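Local coordinates for lasso peptide isopeptidase AtxE2 (PDB 5TXE), which hydrolyses the isopeptide bond of the lasso peptides astexin-2 and astexin-3, recognising their knotted shape and converting them to linear peptides, at residues Pro59-Gln73 with Thr129-Leu141. The protein carries 1 engineered substitution. Numbering follows the deposited sequence.
Sequences PLLSLSPDGRYVAFQ and TIQPRWSPSGTHL
The indole of W134 is sandwiched between S64 of 59-73 and L141 of its own segment: S64 CA makes a CH-pi contact 3.5 Å from the centroid of the five-membered ring, the small serine side chain letting it come close, and L141 CD2 covers the opposite face. With CG anti to the carbonyl carbon (chi1 -69°), the ring reaches S62, whose backbone O accepts from W134 NE1 at 3.0 Å. This oxygen lies close to the indole plane, while NE1 stands well above the carbonyl plane. It also takes A71 N within the hairpin, so two donors grip it. A71 suits the CZ2 corner of the ring, since its small CB meets W134 CZ2 and P132 CG, each at 3.7 Å.

The solvent side is looser. Exposed P65 leans its CD on W134 CB, and exposed P59 rests against Q131, whose long, extended side chain lets NE2 donate to L61 O at 3.1 Å. One water donates to L60 O and I130 O and accepts from Q73 N, linking hairpin to 129-141.

Thus adjacent antiparallel sheets, blades of the beta-propeller characteristic of prolyl oligopeptidases, combine apolar packing round W134, A71 and P132 with side-chain N-H donors reaching backbone oxygens, consistent with a defined register.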
# COMPACT_ATOMS: atom_id res chain seq x y z
N PRO A 59 -6.69 10.69 0.60
CA PRO A 59 -6.86 12.16 0.76
C PRO A 59 -5.56 12.95 0.93
O PRO A 59 -5.36 13.63 1.94
CB PRO A 59 -7.69 12.26 2.02
CG PRO A 59 -7.26 11.05 2.85
CD PRO A 59 -6.95 9.96 1.85
N LEU A 60 -4.69 12.86 -0.05
CA LEU A 60 -3.30 13.30 0.11
C LEU A 60 -3.04 14.78 -0.21
O LEU A 60 -1.90 15.27 -0.08
CB LEU A 60 -2.33 12.40 -0.70
CG LEU A 60 -2.68 12.02 -2.11
CD1 LEU A 60 -2.73 13.28 -2.96
CD2 LEU A 60 -1.66 11.04 -2.69
N LEU A 61 -4.09 15.48 -0.66
CA LEU A 61 -3.98 16.91 -0.93
C LEU A 61 -5.26 17.60 -0.56
O LEU A 61 -6.31 16.94 -0.44
CB LEU A 61 -3.61 17.15 -2.37
CG LEU A 61 -4.61 16.72 -3.44
CD1 LEU A 61 -5.68 17.77 -3.67
CD2 LEU A 61 -3.87 16.49 -4.73
N SER A 62 -5.17 18.92 -0.35
CA SER A 62 -6.31 19.70 -0.06
C SER A 62 -6.26 21.03 -0.77
O SER A 62 -5.26 21.74 -0.71
CB SER A 62 -6.30 19.93 1.42
OG SER A 62 -7.45 20.63 1.84
N LEU A 63 -7.33 21.40 -1.45
CA LEU A 63 -7.40 22.72 -2.14
C LEU A 63 -7.88 23.76 -1.19
O LEU A 63 -8.74 23.51 -0.35
CB LEU A 63 -8.37 22.71 -3.28
CG LEU A 63 -7.95 21.80 -4.41
CD1 LEU A 63 -9.02 21.79 -5.49
CD2 LEU A 63 -6.66 22.28 -5.02
N SER A 64 -7.32 24.95 -1.31
CA SER A 64 -7.84 26.08 -0.53
C SER A 64 -9.35 26.33 -0.86
O SER A 64 -9.82 25.95 -1.94
CB SER A 64 -6.99 27.32 -0.81
OG SER A 64 -7.09 27.75 -2.16
N PRO A 65 -10.09 26.94 0.07
CA PRO A 65 -11.49 27.36 -0.17
C PRO A 65 -11.72 28.08 -1.49
O PRO A 65 -12.60 27.67 -2.21
CB PRO A 65 -11.79 28.25 1.02
CG PRO A 65 -10.98 27.57 2.08
CD PRO A 65 -9.66 27.39 1.39
N ASP A 66 -10.86 29.01 -1.88
CA ASP A 66 -11.03 29.67 -3.19
C ASP A 66 -10.46 28.88 -4.35
O ASP A 66 -10.49 29.34 -5.51
CB ASP A 66 -10.43 31.10 -3.19
CG ASP A 66 -8.89 31.13 -3.07
OD1 ASP A 66 -8.22 30.07 -3.05
OD2 ASP A 66 -8.34 32.26 -2.98
N GLY A 67 -9.89 27.71 -4.09
CA GLY A 67 -9.32 26.88 -5.17
C GLY A 67 -7.98 27.28 -5.76
O GLY A 67 -7.48 26.62 -6.67
N ARG A 68 -7.38 28.35 -5.26
CA ARG A 68 -6.16 28.86 -5.89
C ARG A 68 -4.87 28.22 -5.41
O ARG A 68 -3.84 28.39 -6.05
CB ARG A 68 -6.11 30.40 -5.79
CG ARG A 68 -7.11 31.06 -6.79
CD ARG A 68 -7.13 32.60 -6.89
NE ARG A 68 -6.87 33.16 -5.56
CZ ARG A 68 -5.89 34.02 -5.26
NH1 ARG A 68 -5.08 34.50 -6.21
NH2 ARG A 68 -5.72 34.41 -4.00
N TYR A 69 -4.92 27.49 -4.29
CA TYR A 69 -3.73 26.84 -3.73
C TYR A 69 -4.01 25.37 -3.41
O TYR A 69 -5.15 24.99 -3.14
CB TYR A 69 -3.23 27.60 -2.49
CG TYR A 69 -2.76 28.97 -2.84
CD1 TYR A 69 -1.47 29.18 -3.30
CD2 TYR A 69 -3.64 30.08 -2.78
CE1 TYR A 69 -1.04 30.46 -3.66
CE2 TYR A 69 -3.21 31.36 -3.15
CZ TYR A 69 -1.92 31.53 -3.60
OH TYR A 69 -1.48 32.79 -3.97
N VAL A 70 -2.97 24.55 -3.49
CA VAL A 70 -3.07 23.17 -3.05
C VAL A 70 -2.01 22.93 -1.98
O VAL A 70 -0.86 23.34 -2.13
CB VAL A 70 -2.92 22.18 -4.21
CG1 VAL A 70 -1.61 22.32 -4.95
CG2 VAL A 70 -3.11 20.75 -3.70
N ALA A 71 -2.41 22.28 -0.90
CA ALA A 71 -1.53 21.95 0.20
C ALA A 71 -1.41 20.42 0.31
O ALA A 71 -2.39 19.68 0.12
CB ALA A 71 -2.09 22.51 1.50
N PHE A 72 -0.20 19.96 0.63
CA PHE A 72 0.11 18.55 0.67
C PHE A 72 1.46 18.35 1.36
O PHE A 72 2.25 19.29 1.40
CB PHE A 72 0.19 17.99 -0.75
CG PHE A 72 1.16 18.72 -1.65
CD1 PHE A 72 0.82 19.92 -2.21
CD2 PHE A 72 2.42 18.22 -1.91
CE1 PHE A 72 1.71 20.59 -3.05
CE2 PHE A 72 3.32 18.89 -2.71
CZ PHE A 72 2.96 20.08 -3.30
N GLN A 73 1.70 17.14 1.87
CA GLN A 73 2.95 16.74 2.53
C GLN A 73 3.85 15.96 1.64
O GLN A 73 3.41 15.05 0.92
CB GLN A 73 2.67 15.93 3.77
CG GLN A 73 3.90 15.65 4.60
CD GLN A 73 3.60 14.55 5.61
OE1 GLN A 73 3.58 14.76 6.86
NE2 GLN A 73 3.29 13.35 5.06
N THR A 129 -1.48 9.17 5.73
CA THR A 129 -1.65 10.26 4.81
C THR A 129 -2.09 11.50 5.59
O THR A 129 -3.05 11.47 6.37
CB THR A 129 -2.71 9.93 3.76
OG1 THR A 129 -2.22 8.91 2.91
CG2 THR A 129 -2.95 11.14 2.83
N ILE A 130 -1.36 12.60 5.43
CA ILE A 130 -1.66 13.80 6.21
C ILE A 130 -2.42 14.75 5.26
O ILE A 130 -1.85 15.28 4.26
CB ILE A 130 -0.38 14.49 6.71
CG1 ILE A 130 0.48 13.54 7.56
CG2 ILE A 130 -0.71 15.79 7.46
CD1 ILE A 130 -0.23 13.08 8.83
N GLN A 131 -3.67 14.97 5.61
CA GLN A 131 -4.51 15.92 4.90
C GLN A 131 -4.59 17.25 5.63
O GLN A 131 -5.07 17.30 6.73
CB GLN A 131 -5.93 15.38 4.68
CG GLN A 131 -6.51 16.08 3.44
CD GLN A 131 -7.94 15.67 3.04
OE1 GLN A 131 -8.71 15.06 3.82
NE2 GLN A 131 -8.29 16.02 1.80
N PRO A 132 -4.06 18.28 5.03
CA PRO A 132 -4.11 19.59 5.64
C PRO A 132 -5.49 20.21 5.57
O PRO A 132 -6.11 20.15 4.51
CB PRO A 132 -3.18 20.44 4.79
CG PRO A 132 -2.73 19.61 3.68
CD PRO A 132 -3.35 18.27 3.75
N ARG A 133 -5.92 20.83 6.66
CA ARG A 133 -7.21 21.50 6.74
C ARG A 133 -7.00 22.97 6.59
O ARG A 133 -6.29 23.59 7.40
CB ARG A 133 -7.83 21.22 8.08
CG ARG A 133 -7.85 19.73 8.45
CD ARG A 133 -8.76 19.13 7.43
NE ARG A 133 -8.76 17.72 7.03
CZ ARG A 133 -9.08 16.69 7.78
NH1 ARG A 133 -9.28 16.83 9.07
NH2 ARG A 133 -9.12 15.50 7.25
N TRP A 134 -7.56 23.55 5.54
CA TRP A 134 -7.49 25.00 5.38
C TRP A 134 -8.48 25.72 6.30
O TRP A 134 -9.62 25.29 6.44
CB TRP A 134 -7.80 25.39 3.97
CG TRP A 134 -6.79 25.00 3.03
CD1 TRP A 134 -6.70 23.79 2.41
CD2 TRP A 134 -5.77 25.83 2.44
NE1 TRP A 134 -5.68 23.81 1.49
CE2 TRP A 134 -5.09 25.06 1.52
CE3 TRP A 134 -5.35 27.14 2.65
CZ2 TRP A 134 -4.02 25.55 0.79
CZ3 TRP A 134 -4.27 27.64 1.92
CH2 TRP A 134 -3.63 26.85 1.00
N SER A 135 -8.05 26.80 6.92
CA SER A 135 -8.99 27.69 7.64
C SER A 135 -9.93 28.33 6.58
O SER A 135 -9.56 28.38 5.43
CB SER A 135 -8.26 28.78 8.39
OG SER A 135 -7.43 29.54 7.50
N PRO A 136 -11.16 28.73 6.96
CA PRO A 136 -12.15 29.32 6.01
C PRO A 136 -11.60 30.54 5.31
O PRO A 136 -11.86 30.73 4.15
CB PRO A 136 -13.32 29.72 6.91
CG PRO A 136 -13.21 28.79 8.11
CD PRO A 136 -11.74 28.48 8.30
N SER A 137 -10.78 31.33 6.00
CA SER A 137 -10.12 32.48 5.35
C SER A 137 -9.05 32.10 4.33
O SER A 137 -8.54 32.96 3.59
CB SER A 137 -9.45 33.35 6.42
OG SER A 137 -8.39 32.63 7.09
N GLY A 138 -8.61 30.85 4.33
CA GLY A 138 -7.53 30.46 3.42
C GLY A 138 -6.14 30.86 3.87
O GLY A 138 -5.20 30.76 3.09
N THR A 139 -5.98 31.26 5.12
CA THR A 139 -4.67 31.77 5.56
C THR A 139 -3.83 30.79 6.42
O THR A 139 -2.65 31.01 6.59
CB THR A 139 -4.79 33.07 6.39
OG1 THR A 139 -5.63 32.82 7.51
CG2 THR A 139 -5.37 34.24 5.56
N HIS A 140 -4.45 29.76 6.99
CA HIS A 140 -3.70 28.83 7.83
C HIS A 140 -4.12 27.41 7.52
O HIS A 140 -5.20 27.18 6.98
CB HIS A 140 -3.98 29.09 9.28
CG HIS A 140 -3.46 30.40 9.74
ND1 HIS A 140 -4.15 31.58 9.58
CD2 HIS A 140 -2.27 30.73 10.31
CE1 HIS A 140 -3.43 32.58 10.05
NE2 HIS A 140 -2.28 32.09 10.50
N LEU A 141 -3.21 26.48 7.83
CA LEU A 141 -3.43 25.10 7.74
C LEU A 141 -3.41 24.54 9.14
O LEU A 141 -2.67 25.02 9.98
CB LEU A 141 -2.32 24.46 6.91
CG LEU A 141 -2.12 24.87 5.47
CD1 LEU A 141 -0.99 24.06 4.83
CD2 LEU A 141 -3.39 24.60 4.70
O HOH W 1 -0.36 14.97 2.18